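Local coordinates for protein esterase A (Caulobacter crescentus, PDB 5GKV) that is probably a serine hydrolase of the beta-lactamase and penicillin-binding protein family that cleaves ester bonds, at residues F161-Y169 with R308-W318; W109-K117 with C151-P159. All coordinates share one frame; numbering follows the deposited sequence.

Interaction 1. Residues F161-Y169 with R308-W318; sequences FPIGSASGY and RDLVLPYEISW
S167 and G168 run beside D309 and L310, joined by a hydrogen bond from L310 N to S167 O (2.7 Å). D309 is the hub of the contact. Its CG lies opposite the backbone N (chi1 -166°), which carries the carboxylate across to S167 and Y169. OD2 takes three backbone N-H groups. Y169 N comes in on the syn lone pair at 2.9 Å from D309 OD2, while V311 N and L312 N arrive on the anti side, tilted out of the plane. They make an Asx turn and an Asx motif. S167 OG donates a hydrogen bond to D309 OD1 (2.6 Å), and W318 NE1 adds a weak bond to that oxygen. These bonds fix the carboxylate's rotation. L312 CD1 sits over one face of the Y169 ring, 3.7 Å from its centroid. The Y169 and W318 rings meet rim to rim, their planes nearly parallel (3°). L310 CD1 covers a face of F161, 3.7 Å from that centroid. Y169 OH is hydrogen-bonded to K83, whose spacing from S80 fits the SxxK motif of this family. Y169 thus probably corresponds to the active-site tyrosine that opens the Y-x-N element in class C beta-lactamases.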
ATOM      1  N   PHE A 161      -2.435 -22.555  -5.377  1.00 15.70           N
ATOM      2  CA  PHE A 161      -2.178 -22.538  -6.812  1.00 17.80           C
ATOM      3  C   PHE A 161      -0.658 -22.549  -7.032  1.00 18.78           C
ATOM      4  O   PHE A 161       0.108 -22.291  -6.094  1.00 21.84           O
ATOM      5  CB  PHE A 161      -2.839 -21.322  -7.500  1.00 18.79           C
ATOM      6  CG  PHE A 161      -2.538 -19.986  -6.848  1.00 18.50           C
ATOM      7  CD1 PHE A 161      -1.403 -19.265  -7.197  1.00 17.91           C
ATOM      8  CD2 PHE A 161      -3.416 -19.450  -5.915  1.00 17.00           C
ATOM      9  CE1 PHE A 161      -1.130 -18.012  -6.600  1.00 18.79           C
ATOM     10  CE2 PHE A 161      -3.168 -18.196  -5.309  1.00 19.74           C
ATOM     11  CZ  PHE A 161      -2.025 -17.481  -5.661  1.00 18.79           C
ATOM     12  N   PRO A 162      -0.208 -22.879  -8.242  1.00 16.25           N
ATOM     13  CA  PRO A 162       1.226 -23.096  -8.455  1.00 22.43           C
ATOM     14  C   PRO A 162       1.990 -21.791  -8.587  1.00 23.09           C
ATOM     15  O   PRO A 162       1.453 -20.765  -9.023  1.00 20.45           O
ATOM     16  CB  PRO A 162       1.278 -23.878  -9.775  1.00 21.82           C
ATOM     17  CG  PRO A 162      -0.093 -24.350 -10.026  1.00 21.15           C
ATOM     18  CD  PRO A 162      -1.003 -23.357  -9.392  1.00 17.76           C
ATOM     19  N   ILE A 163       3.267 -21.856  -8.192  1.00 23.29           N
ATOM     20  CA  ILE A 163       4.204 -20.784  -8.494  1.00 22.74           C
ATOM     21  C   ILE A 163       4.268 -20.581 -10.003  1.00 25.42           C
ATOM     22  O   ILE A 163       4.257 -21.551 -10.778  1.00 25.57           O
ATOM     23  CB  ILE A 163       5.601 -21.114  -7.941  1.00 23.55           C
ATOM     24  CG1 ILE A 163       5.616 -21.185  -6.404  1.00 24.44           C
ATOM     25  CG2 ILE A 163       6.611 -20.094  -8.452  1.00 20.47           C
ATOM     26  CD1 ILE A 163       5.610 -19.805  -5.720  1.00 22.77           C
ATOM     27  N   GLY A 164       4.342 -19.315 -10.427  1.00 23.44           N
ATOM     28  CA  GLY A 164       4.536 -18.986 -11.831  1.00 20.98           C
ATOM     29  C   GLY A 164       3.372 -19.347 -12.728  1.00 26.95           C
ATOM     30  O   GLY A 164       3.568 -19.597 -13.923  1.00 23.87           O
ATOM     31  N   SER A 165       2.163 -19.405 -12.180  1.00 24.01           N
ATOM     32  CA  SER A 165       0.982 -19.646 -12.993  1.00 20.75           C
ATOM     33  C   SER A 165       0.284 -18.309 -13.197  1.00 25.04           C
ATOM     34  O   SER A 165       0.475 -17.654 -14.228  1.00 24.36           O
ATOM     35  CB  SER A 165       0.062 -20.685 -12.337  1.00 21.39           C
ATOM     36  OG  SER A 165      -0.338 -20.312 -11.022  1.00 19.09           O
ATOM     37  N   ALA A 166      -0.515 -17.894 -12.220  1.00 24.07           N
ATOM     38  CA  ALA A 166      -1.050 -16.543 -12.176  1.00 23.04           C
ATOM     39  C   ALA A 166      -0.894 -16.013 -10.756  1.00 23.85           C
ATOM     40  O   ALA A 166      -0.944 -16.777  -9.783  1.00 18.51           O
ATOM     41  CB  ALA A 166      -2.524 -16.494 -12.622  1.00 24.03           C
ATOM     42  N   SER A 167      -0.667 -14.704 -10.640  1.00 20.41           N
ATOM     43  CA  SER A 167      -0.687 -14.104  -9.313  1.00 17.74           C
ATOM     44  C   SER A 167      -2.095 -14.201  -8.734  1.00 19.80           C
ATOM     45  O   SER A 167      -3.096 -14.210  -9.460  1.00 18.91           O
ATOM     46  CB  SER A 167      -0.223 -12.637  -9.366  1.00 20.10           C
ATOM     47  OG  SER A 167      -1.071 -11.875 -10.218  1.00 20.78           O
ATOM     48  N   GLY A 168      -2.159 -14.354  -7.415  1.00 16.80           N
ATOM     49  CA  GLY A 168      -3.422 -14.350  -6.703  1.00 18.25           C
ATOM     50  C   GLY A 168      -3.293 -13.465  -5.481  1.00 17.13           C
ATOM     51  O   GLY A 168      -2.828 -13.899  -4.423  1.00 16.44           O
ATOM     52  N   TYR A 169      -3.690 -12.213  -5.645  1.00 17.34           N
ATOM     53  CA  TYR A 169      -3.445 -11.173  -4.653  1.00 17.85           C
ATOM     54  C   TYR A 169      -3.786 -11.634  -3.240  1.00 16.10           C
ATOM     55  O   TYR A 169      -4.855 -12.197  -2.998  1.00 18.76           O
ATOM     56  CB  TYR A 169      -4.274  -9.954  -5.035  1.00 16.31           C
ATOM     57  CG  TYR A 169      -4.153  -8.776  -4.092  1.00 17.66           C
ATOM     58  CD1 TYR A 169      -2.961  -8.069  -3.984  1.00 18.51           C
ATOM     59  CD2 TYR A 169      -5.252  -8.335  -3.356  1.00 20.29           C
ATOM     60  CE1 TYR A 169      -2.858  -6.955  -3.133  1.00 19.38           C
ATOM     61  CE2 TYR A 169      -5.163  -7.226  -2.519  1.00 21.29           C
ATOM     62  CZ  TYR A 169      -3.966  -6.552  -2.413  1.00 19.59           C
ATOM     63  OH  TYR A 169      -3.897  -5.465  -1.587  1.00 18.38           O
ATOM     64  N   ARG A 308      -3.745 -11.940 -15.835  1.00 20.26           N
ATOM     65  CA  ARG A 308      -4.961 -11.865 -15.034  1.00 24.75           C
ATOM     66  C   ARG A 308      -4.703 -12.369 -13.621  1.00 22.83           C
ATOM     67  O   ARG A 308      -4.235 -13.492 -13.424  1.00 22.48           O
ATOM     68  CB  ARG A 308      -6.082 -12.702 -15.660  1.00 25.04           C
ATOM     69  CG  ARG A 308      -7.457 -12.103 -15.418  1.00 36.27           C
ATOM     70  CD  ARG A 308      -7.661 -10.974 -16.421  1.00 35.42           C
ATOM     71  NE  ARG A 308      -8.719 -10.043 -16.052  1.00 43.77           N
ATOM     72  CZ  ARG A 308      -8.912  -8.884 -16.673  1.00 35.90           C
ATOM     73  NH1 ARG A 308      -8.108  -8.535 -17.676  1.00 33.90           N
ATOM     74  NH2 ARG A 308      -9.899  -8.079 -16.296  1.00 47.71           N
ATOM     75  N   ASP A 309      -5.044 -11.553 -12.636  1.00 18.84           N
ATOM     76  CA  ASP A 309      -4.873 -11.969 -11.255  1.00 24.40           C
ATOM     77  C   ASP A 309      -6.038 -12.852 -10.841  1.00 22.37           C
ATOM     78  O   ASP A 309      -7.184 -12.621 -11.241  1.00 22.44           O
ATOM     79  CB  ASP A 309      -4.772 -10.747 -10.341  1.00 20.71           C
ATOM     80  CG  ASP A 309      -4.263 -11.094  -8.957  1.00 19.05           C
ATOM     81  OD1 ASP A 309      -3.038 -11.025  -8.739  1.00 18.46           O
ATOM     82  OD2 ASP A 309      -5.094 -11.404  -8.080  1.00 18.76           O
ATOM     83  N   LEU A 310      -5.742 -13.881 -10.042  1.00 20.85           N
ATOM     84  CA  LEU A 310      -6.782 -14.809  -9.616  1.00 19.97           C
ATOM     85  C   LEU A 310      -7.755 -14.185  -8.626  1.00 24.49           C
ATOM     86  O   LEU A 310      -8.866 -14.702  -8.453  1.00 21.51           O
ATOM     87  CB  LEU A 310      -6.156 -16.062  -9.000  1.00 21.46           C
ATOM     88  CG  LEU A 310      -5.227 -16.869  -9.908  1.00 16.87           C
ATOM     89  CD1 LEU A 310      -4.445 -17.925  -9.112  1.00 17.53           C
ATOM     90  CD2 LEU A 310      -6.079 -17.506 -11.019  1.00 25.21           C
ATOM     91  N   VAL A 311      -7.370 -13.087  -7.977  1.00 20.12           N
ATOM     92  CA  VAL A 311      -8.144 -12.484  -6.901  1.00 22.82           C
ATOM     93  C   VAL A 311      -8.641 -11.092  -7.282  1.00 23.77           C
ATOM     94  O   VAL A 311      -9.842 -10.810  -7.222  1.00 21.98           O
ATOM     95  CB  VAL A 311      -7.328 -12.439  -5.582  1.00 21.48           C
ATOM     96  CG1 VAL A 311      -8.111 -11.733  -4.486  1.00 20.84           C
ATOM     97  CG2 VAL A 311      -6.950 -13.862  -5.138  1.00 17.61           C
ATOM     98  N   LEU A 312      -7.738 -10.212  -7.682  1.00 21.18           N
ATOM     99  CA  LEU A 312      -8.162  -8.903  -8.167  1.00 21.43           C
ATOM    100  C   LEU A 312      -8.590  -9.021  -9.623  1.00 23.35           C
ATOM    101  O   LEU A 312      -7.883  -9.638 -10.426  1.00 21.10           O
ATOM    102  CB  LEU A 312      -7.045  -7.869  -8.014  1.00 22.36           C
ATOM    103  CG  LEU A 312      -6.606  -7.610  -6.566  1.00 22.82           C
ATOM    104  CD1 LEU A 312      -5.418  -6.642  -6.504  1.00 21.49           C
ATOM    105  CD2 LEU A 312      -7.749  -7.078  -5.720  1.00 25.49           C
ATOM    106  N   PRO A 313      -9.739  -8.495  -9.986  1.00 26.13           N
ATOM    107  CA  PRO A 313     -10.281  -8.702 -11.343  1.00 26.31           C
ATOM    108  C   PRO A 313      -9.654  -7.771 -12.379  1.00 31.97           C
ATOM    109  O   PRO A 313     -10.334  -6.944 -13.008  1.00 26.35           O
ATOM    110  CB  PRO A 313     -11.781  -8.440 -11.140  1.00 27.07           C
ATOM    111  CG  PRO A 313     -11.849  -7.454 -10.018  1.00 27.86           C
ATOM    112  CD  PRO A 313     -10.698  -7.824  -9.086  1.00 27.48           C
ATOM    113  N   TYR A 314      -8.343  -7.927 -12.580  1.00 23.00           N
ATOM    114  CA  TYR A 314      -7.556  -7.060 -13.447  1.00 26.63           C
ATOM    115  C   TYR A 314      -6.366  -7.829 -13.988  1.00 27.28           C
ATOM    116  O   TYR A 314      -5.873  -8.769 -13.356  1.00 24.92           O
ATOM    117  CB  TYR A 314      -7.001  -5.822 -12.714  1.00 22.86           C
ATOM    118  CG  TYR A 314      -8.028  -4.914 -12.063  1.00 26.16           C
ATOM    119  CD1 TYR A 314      -8.480  -3.761 -12.699  1.00 29.37           C
ATOM    120  CD2 TYR A 314      -8.502  -5.187 -10.790  1.00 24.59           C
ATOM    121  CE1 TYR A 314      -9.410  -2.926 -12.087  1.00 25.50           C
ATOM    122  CE2 TYR A 314      -9.418  -4.367 -10.173  1.00 29.65           C
ATOM    123  CZ  TYR A 314      -9.872  -3.235 -10.825  1.00 29.77           C
ATOM    124  OH  TYR A 314     -10.788  -2.423 -10.188  1.00 28.33           O
ATOM    125  N   GLU A 315      -5.881  -7.389 -15.146  1.00 23.43           N
ATOM    126  CA  GLU A 315      -4.526  -7.717 -15.565  1.00 26.71           C
ATOM    127  C   GLU A 315      -3.555  -6.849 -14.765  1.00 22.31           C
ATOM    128  O   GLU A 315      -3.654  -5.617 -14.796  1.00 24.28           O
ATOM    129  CB  GLU A 315      -4.343  -7.488 -17.065  1.00 27.01           C
ATOM    130  CG  GLU A 315      -3.169  -8.271 -17.631  1.00 30.19           C
ATOM    131  CD  GLU A 315      -2.583  -7.697 -18.921  1.00 36.34           C
ATOM    132  OE1 GLU A 315      -3.333  -7.139 -19.758  1.00 42.58           O
ATOM    133  OE2 GLU A 315      -1.350  -7.813 -19.094  1.00 42.11           O
ATOM    134  N   ILE A 316      -2.635  -7.482 -14.038  1.00 22.07           N
ATOM    135  CA  ILE A 316      -1.684  -6.784 -13.177  1.00 21.22           C
ATOM    136  C   ILE A 316      -0.269  -7.210 -13.534  1.00 23.42           C
ATOM    137  O   ILE A 316       0.001  -8.397 -13.773  1.00 21.84           O
ATOM    138  CB  ILE A 316      -1.968  -7.041 -11.675  1.00 18.39           C
ATOM    139  CG1 ILE A 316      -3.379  -6.567 -11.321  1.00 21.69           C
ATOM    140  CG2 ILE A 316      -0.896  -6.367 -10.774  1.00 17.58           C
ATOM    141  CD1 ILE A 316      -3.819  -6.925  -9.893  1.00 26.23           C
ATOM    142  N   SER A 317       0.629  -6.229 -13.584  1.00 21.08           N
ATOM    143  CA  SER A 317       2.066  -6.451 -13.656  1.00 17.96           C
ATOM    144  C   SER A 317       2.614  -6.204 -12.252  1.00 21.03           C
ATOM    145  O   SER A 317       2.532  -5.084 -11.740  1.00 18.43           O
ATOM    146  CB  SER A 317       2.703  -5.511 -14.679  1.00 19.90           C
ATOM    147  OG  SER A 317       4.126  -5.556 -14.658  1.00 18.63           O
ATOM    148  N   TRP A 318       3.140  -7.251 -11.625  1.00 17.99           N
ATOM    149  CA  TRP A 318       3.662  -7.173 -10.261  1.00 18.58           C
ATOM    150  C   TRP A 318       5.180  -7.067 -10.269  1.00 18.78           C
ATOM    151  O   TRP A 318       5.854  -7.869 -10.930  1.00 19.99           O
ATOM    152  CB  TRP A 318       3.268  -8.411  -9.452  1.00 20.27           C
ATOM    153  CG  TRP A 318       1.836  -8.480  -9.019  1.00 19.51           C
ATOM    154  CD1 TRP A 318       0.889  -9.368  -9.450  1.00 18.63           C
ATOM    155  CD2 TRP A 318       1.202  -7.654  -8.034  1.00 15.96           C
ATOM    156  NE1 TRP A 318      -0.299  -9.134  -8.803  1.00 20.18           N
ATOM    157  CE2 TRP A 318      -0.133  -8.086  -7.927  1.00 18.71           C
ATOM    158  CE3 TRP A 318       1.639  -6.583  -7.231  1.00 16.95           C
ATOM    159  CZ2 TRP A 318      -1.047  -7.484  -7.061  1.00 19.39           C
ATOM    160  CZ3 TRP A 318       0.732  -5.983  -6.372  1.00 17.23           C
ATOM    161  CH2 TRP A 318      -0.596  -6.437  -6.288  1.00 20.04           C
TER
HETATM  162  O   HOH W   1       0.171 -11.074 -12.500  1.00 21.72           O
HETATM  163  O   HOH W   2      -1.058 -13.407 -13.392  1.00 21.97           O

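Interaction 2. Residues W109-K117 with C151-P159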
ATOM      1  N   TRP A 109      13.226 -18.296   7.438  1.00 27.00           N
ATOM      2  CA  TRP A 109      12.018 -18.624   8.195  1.00 24.14           C
ATOM      3  C   TRP A 109      11.820 -20.126   8.041  1.00 29.09           C
ATOM      4  O   TRP A 109      10.989 -20.588   7.243  1.00 24.89           O
ATOM      5  CB  TRP A 109      10.828 -17.812   7.669  1.00 22.08           C
ATOM      6  CG  TRP A 109       9.478 -18.046   8.269  1.00 21.77           C
ATOM      7  CD1 TRP A 109       9.143 -18.881   9.296  1.00 27.18           C
ATOM      8  CD2 TRP A 109       8.260 -17.421   7.845  1.00 19.77           C
ATOM      9  NE1 TRP A 109       7.791 -18.805   9.545  1.00 22.16           N
ATOM     10  CE2 TRP A 109       7.226 -17.919   8.663  1.00 24.48           C
ATOM     11  CE3 TRP A 109       7.951 -16.480   6.862  1.00 19.26           C
ATOM     12  CZ2 TRP A 109       5.901 -17.502   8.527  1.00 16.83           C
ATOM     13  CZ3 TRP A 109       6.616 -16.069   6.715  1.00 20.12           C
ATOM     14  CH2 TRP A 109       5.616 -16.586   7.540  1.00 20.68           C
ATOM     15  N   PRO A 110      12.611 -20.929   8.766  1.00 28.70           N
ATOM     16  CA  PRO A 110      12.660 -22.376   8.480  1.00 28.42           C
ATOM     17  C   PRO A 110      11.310 -23.057   8.540  1.00 26.72           C
ATOM     18  O   PRO A 110      11.059 -23.985   7.756  1.00 25.62           O
ATOM     19  CB  PRO A 110      13.605 -22.913   9.563  1.00 28.89           C
ATOM     20  CG  PRO A 110      14.473 -21.738   9.911  1.00 30.21           C
ATOM     21  CD  PRO A 110      13.565 -20.540   9.826  1.00 29.48           C
ATOM     22  N   GLU A 111      10.423 -22.598   9.426  1.00 25.67           N
ATOM     23  CA  GLU A 111       9.094 -23.188   9.539  1.00 30.81           C
ATOM     24  C   GLU A 111       8.274 -23.032   8.264  1.00 28.27           C
ATOM     25  O   GLU A 111       7.340 -23.813   8.042  1.00 25.35           O
ATOM     26  CB  GLU A 111       8.363 -22.566  10.722  1.00 29.17           C
ATOM     27  CG  GLU A 111       9.053 -22.825  12.070  1.00 30.41           C
ATOM     28  CD  GLU A 111      10.078 -21.761  12.461  1.00 38.02           C
ATOM     29  OE1 GLU A 111      10.655 -21.084  11.579  1.00 32.37           O
ATOM     30  OE2 GLU A 111      10.318 -21.612  13.678  1.00 42.61           O
ATOM     31  N   PHE A 112       8.613 -22.055   7.418  1.00 25.44           N
ATOM     32  CA  PHE A 112       7.880 -21.840   6.172  1.00 25.78           C
ATOM     33  C   PHE A 112       8.006 -23.011   5.203  1.00 26.87           C
ATOM     34  O   PHE A 112       7.206 -23.112   4.269  1.00 24.86           O
ATOM     35  CB  PHE A 112       8.379 -20.576   5.483  1.00 21.92           C
ATOM     36  CG  PHE A 112       7.425 -20.029   4.446  1.00 21.39           C
ATOM     37  CD1 PHE A 112       6.282 -19.338   4.836  1.00 23.60           C
ATOM     38  CD2 PHE A 112       7.683 -20.181   3.091  1.00 20.92           C
ATOM     39  CE1 PHE A 112       5.401 -18.820   3.894  1.00 21.96           C
ATOM     40  CE2 PHE A 112       6.800 -19.669   2.133  1.00 20.78           C
ATOM     41  CZ  PHE A 112       5.658 -18.990   2.541  1.00 21.37           C
ATOM     42  N   ALA A 113       9.010 -23.876   5.373  1.00 23.14           N
ATOM     43  CA  ALA A 113       9.227 -24.942   4.402  1.00 28.29           C
ATOM     44  C   ALA A 113       8.089 -25.962   4.362  1.00 32.38           C
ATOM     45  O   ALA A 113       8.038 -26.765   3.422  1.00 27.61           O
ATOM     46  CB  ALA A 113      10.552 -25.657   4.686  1.00 29.97           C
ATOM     47  N   GLN A 114       7.170 -25.941   5.327  1.00 27.61           N
ATOM     48  CA  GLN A 114       6.131 -26.961   5.396  1.00 26.69           C
ATOM     49  C   GLN A 114       5.242 -26.957   4.151  1.00 35.08           C
ATOM     50  O   GLN A 114       5.143 -25.961   3.415  1.00 28.47           O
ATOM     51  CB  GLN A 114       5.257 -26.757   6.627  1.00 29.10           C
ATOM     52  CG  GLN A 114       5.993 -26.785   7.942  1.00 27.18           C
ATOM     53  CD  GLN A 114       5.083 -26.390   9.073  1.00 30.63           C
ATOM     54  OE1 GLN A 114       4.201 -27.157   9.467  1.00 32.67           O
ATOM     55  NE2 GLN A 114       5.256 -25.172   9.582  1.00 28.99           N
ATOM     56  N   ALA A 115       4.590 -28.108   3.923  1.00 28.44           N
ATOM     57  CA  ALA A 115       3.576 -28.275   2.878  1.00 25.37           C
ATOM     58  C   ALA A 115       4.115 -27.948   1.491  1.00 28.17           C
ATOM     59  O   ALA A 115       3.388 -27.440   0.633  1.00 31.37           O
ATOM     60  CB  ALA A 115       2.327 -27.440   3.177  1.00 27.20           C
ATOM     61  N   GLY A 116       5.391 -28.231   1.255  1.00 28.68           N
ATOM     62  CA  GLY A 116       5.945 -28.087  -0.076  1.00 27.59           C
ATOM     63  C   GLY A 116       6.424 -26.703  -0.467  1.00 31.80           C
ATOM     64  O   GLY A 116       6.675 -26.475  -1.657  1.00 30.75           O
ATOM     65  N   LYS A 117       6.580 -25.775   0.481  1.00 31.85           N
ATOM     66  CA  LYS A 117       6.986 -24.405   0.167  1.00 26.89           C
ATOM     67  C   LYS A 117       8.486 -24.154   0.379  1.00 27.47           C
ATOM     68  O   LYS A 117       8.901 -22.998   0.489  1.00 22.70           O
ATOM     69  CB  LYS A 117       6.172 -23.405   0.992  1.00 23.00           C
ATOM     70  CG  LYS A 117       4.663 -23.542   0.876  1.00 21.24           C
ATOM     71  CD  LYS A 117       3.944 -22.350   1.501  1.00 22.73           C
ATOM     72  CE  LYS A 117       4.231 -22.237   2.994  1.00 23.52           C
ATOM     73  NZ  LYS A 117       3.909 -23.505   3.709  1.00 25.22           N
ATOM     74  N   CYS A 151       1.368 -16.160  11.450  1.00 24.21           N
ATOM     75  CA  CYS A 151       2.539 -16.636  10.711  1.00 23.37           C
ATOM     76  C   CYS A 151       2.668 -18.151  10.791  1.00 27.09           C
ATOM     77  O   CYS A 151       3.072 -18.801   9.818  1.00 24.36           O
ATOM     78  CB  CYS A 151       3.820 -15.975  11.237  1.00 23.59           C
ATOM     79  SG  CYS A 151       3.908 -14.174  10.968  1.00 26.65           S
ATOM     80  N   ALA A 152       2.356 -18.733  11.949  1.00 27.11           N
ATOM     81  CA  ALA A 152       2.436 -20.184  12.070  1.00 27.10           C
ATOM     82  C   ALA A 152       1.452 -20.859  11.124  1.00 28.04           C
ATOM     83  O   ALA A 152       1.787 -21.858  10.472  1.00 25.88           O
ATOM     84  CB  ALA A 152       2.178 -20.606  13.518  1.00 27.78           C
ATOM     85  N   LYS A 153       0.245 -20.303  11.004  1.00 26.85           N
ATOM     86  CA  LYS A 153      -0.749 -20.896  10.113  1.00 27.97           C
ATOM     87  C   LYS A 153      -0.326 -20.772   8.652  1.00 25.76           C
ATOM     88  O   LYS A 153      -0.508 -21.710   7.866  1.00 22.98           O
ATOM     89  CB  LYS A 153      -2.114 -20.250  10.349  1.00 28.83           C
ATOM     90  CG  LYS A 153      -3.270 -21.010   9.686  1.00 31.07           C
ATOM     91  CD  LYS A 153      -4.611 -20.445  10.097  1.00 33.58           C
ATOM     92  CE  LYS A 153      -5.742 -21.075   9.303  1.00 36.36           C
ATOM     93  NZ  LYS A 153      -5.797 -22.543   9.462  1.00 38.84           N
ATOM     94  N   LEU A 154       0.256 -19.629   8.274  1.00 24.93           N
ATOM     95  CA  LEU A 154       0.785 -19.472   6.922  1.00 26.65           C
ATOM     96  C   LEU A 154       1.938 -20.438   6.671  1.00 25.49           C
ATOM     97  O   LEU A 154       2.010 -21.085   5.615  1.00 23.72           O
ATOM     98  CB  LEU A 154       1.236 -18.020   6.698  1.00 21.42           C
ATOM     99  CG  LEU A 154       0.137 -16.962   6.552  1.00 20.71           C
ATOM    100  CD1 LEU A 154       0.677 -15.505   6.629  1.00 22.53           C
ATOM    101  CD2 LEU A 154      -0.628 -17.151   5.237  1.00 21.89           C
ATOM    102  N   ALA A 155       2.865 -20.541   7.631  1.00 24.72           N
ATOM    103  CA  ALA A 155       4.003 -21.434   7.456  1.00 21.82           C
ATOM    104  C   ALA A 155       3.555 -22.869   7.220  1.00 23.02           C
ATOM    105  O   ALA A 155       4.203 -23.607   6.468  1.00 23.80           O
ATOM    106  CB  ALA A 155       4.926 -21.359   8.676  1.00 24.98           C
ATOM    107  N   ALA A 156       2.439 -23.268   7.822  1.00 22.33           N
ATOM    108  CA  ALA A 156       1.950 -24.633   7.690  1.00 26.72           C
ATOM    109  C   ALA A 156       1.039 -24.831   6.487  1.00 30.36           C
ATOM    110  O   ALA A 156       0.728 -25.977   6.150  1.00 28.14           O
ATOM    111  CB  ALA A 156       1.205 -25.042   8.959  1.00 24.05           C
ATOM    112  N   MET A 157       0.628 -23.761   5.813  1.00 23.59           N
ATOM    113  CA  MET A 157      -0.419 -23.871   4.806  1.00 25.37           C
ATOM    114  C   MET A 157       0.111 -24.375   3.466  1.00 22.54           C
ATOM    115  O   MET A 157       1.207 -24.010   3.024  1.00 21.03           O
ATOM    116  CB  MET A 157      -1.106 -22.523   4.632  1.00 25.20           C
ATOM    117  CG  MET A 157      -2.105 -22.481   3.477  1.00 21.93           C
ATOM    118  SD  MET A 157      -2.941 -20.902   3.404  1.00 21.88           S
ATOM    119  CE  MET A 157      -3.675 -21.048   1.760  1.00 19.15           C
ATOM    120  N   ALA A 158      -0.685 -25.242   2.816  1.00 22.54           N
ATOM    121  CA  ALA A 158      -0.409 -25.682   1.457  1.00 22.92           C
ATOM    122  C   ALA A 158      -0.894 -24.635   0.453  1.00 21.00           C
ATOM    123  O   ALA A 158      -1.980 -24.084   0.619  1.00 21.33           O
ATOM    124  CB  ALA A 158      -1.099 -27.014   1.183  1.00 24.36           C
ATOM    125  N   PRO A 159      -0.108 -24.344  -0.589  1.00 21.29           N
ATOM    126  CA  PRO A 159      -0.494 -23.305  -1.550  1.00 20.19           C
ATOM    127  C   PRO A 159      -1.760 -23.659  -2.314  1.00 19.57           C
ATOM    128  O   PRO A 159      -1.999 -24.816  -2.670  1.00 19.57           O
ATOM    129  CB  PRO A 159       0.702 -23.235  -2.506  1.00 19.70           C
ATOM    130  CG  PRO A 159       1.841 -23.874  -1.766  1.00 24.75           C
ATOM    131  CD  PRO A 159       1.254 -24.860  -0.815  1.00 26.08           C
TER
HETATM  132  O   HOH W   3       3.527 -23.796  11.348  1.00 30.38           O
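The W109 ring meets C151 along its rim: the carbonyl carbon of C151 lies in the ring plane, and W109 CZ2 is 3.4 Å from C151 O. C151 SG stands obliquely to the six-membered ring, 5.3 Å from its centroid. E111 OE1 is also at the W109 edge, and this carboxylate has a salt bridge to R184. One face of W109 carries F112 CD1. The F112 ring in turn has K117 CE over the centre of one face, 3.5 Å above the plane. A155 CB fits between W109 and E111, and lies 3.5 Å from E111 O. The contact lays the 3-10 segment 110-113 against the last turn of helix 147-156, within the helical part of the beta-lactamase fold. K117 folds back through bends at chi3 and chi4 (-62° and -55°). This brings its amine to the C-terminal end of that helix. NZ binds A155 O and M157 O, both at 2.8 Å; it stands well above the A155 carbonyl plane but closer to that of M157. Within its own segment, K117 NZ also binds Q114 O, with a weak bond to F112 O. The positive charge probably suits the negative end of the helix dipole. Q114 NE2 binds E111 O and, through a water, A152 O. A115 CB packs on A158 CB at 4.0 Å, and K117 CG touches P159 CG.

From the N terminus, interaction 2 comes first. It closes a loop of 33 residues between 109-117 and 151-159, which includes helix 122-126. One residue further on, segment 161-169 begins, where interaction 1 opens. That contact closes a much longer excursion of 138 residues, which includes helices 173-186, 190-202 and 235-241. The two loops therefore lie in series and neither nest nor cross. The centres of interaction 1 and interaction 2 are about 20 Å apart. Interaction 2 joins parts of the helical region to each other. Interaction 1 ties the stretch before helix 173-186 to the hairpin of 305-306 and 315-318, which touches strand 323-324 at the edge of the main antiparallel sheet.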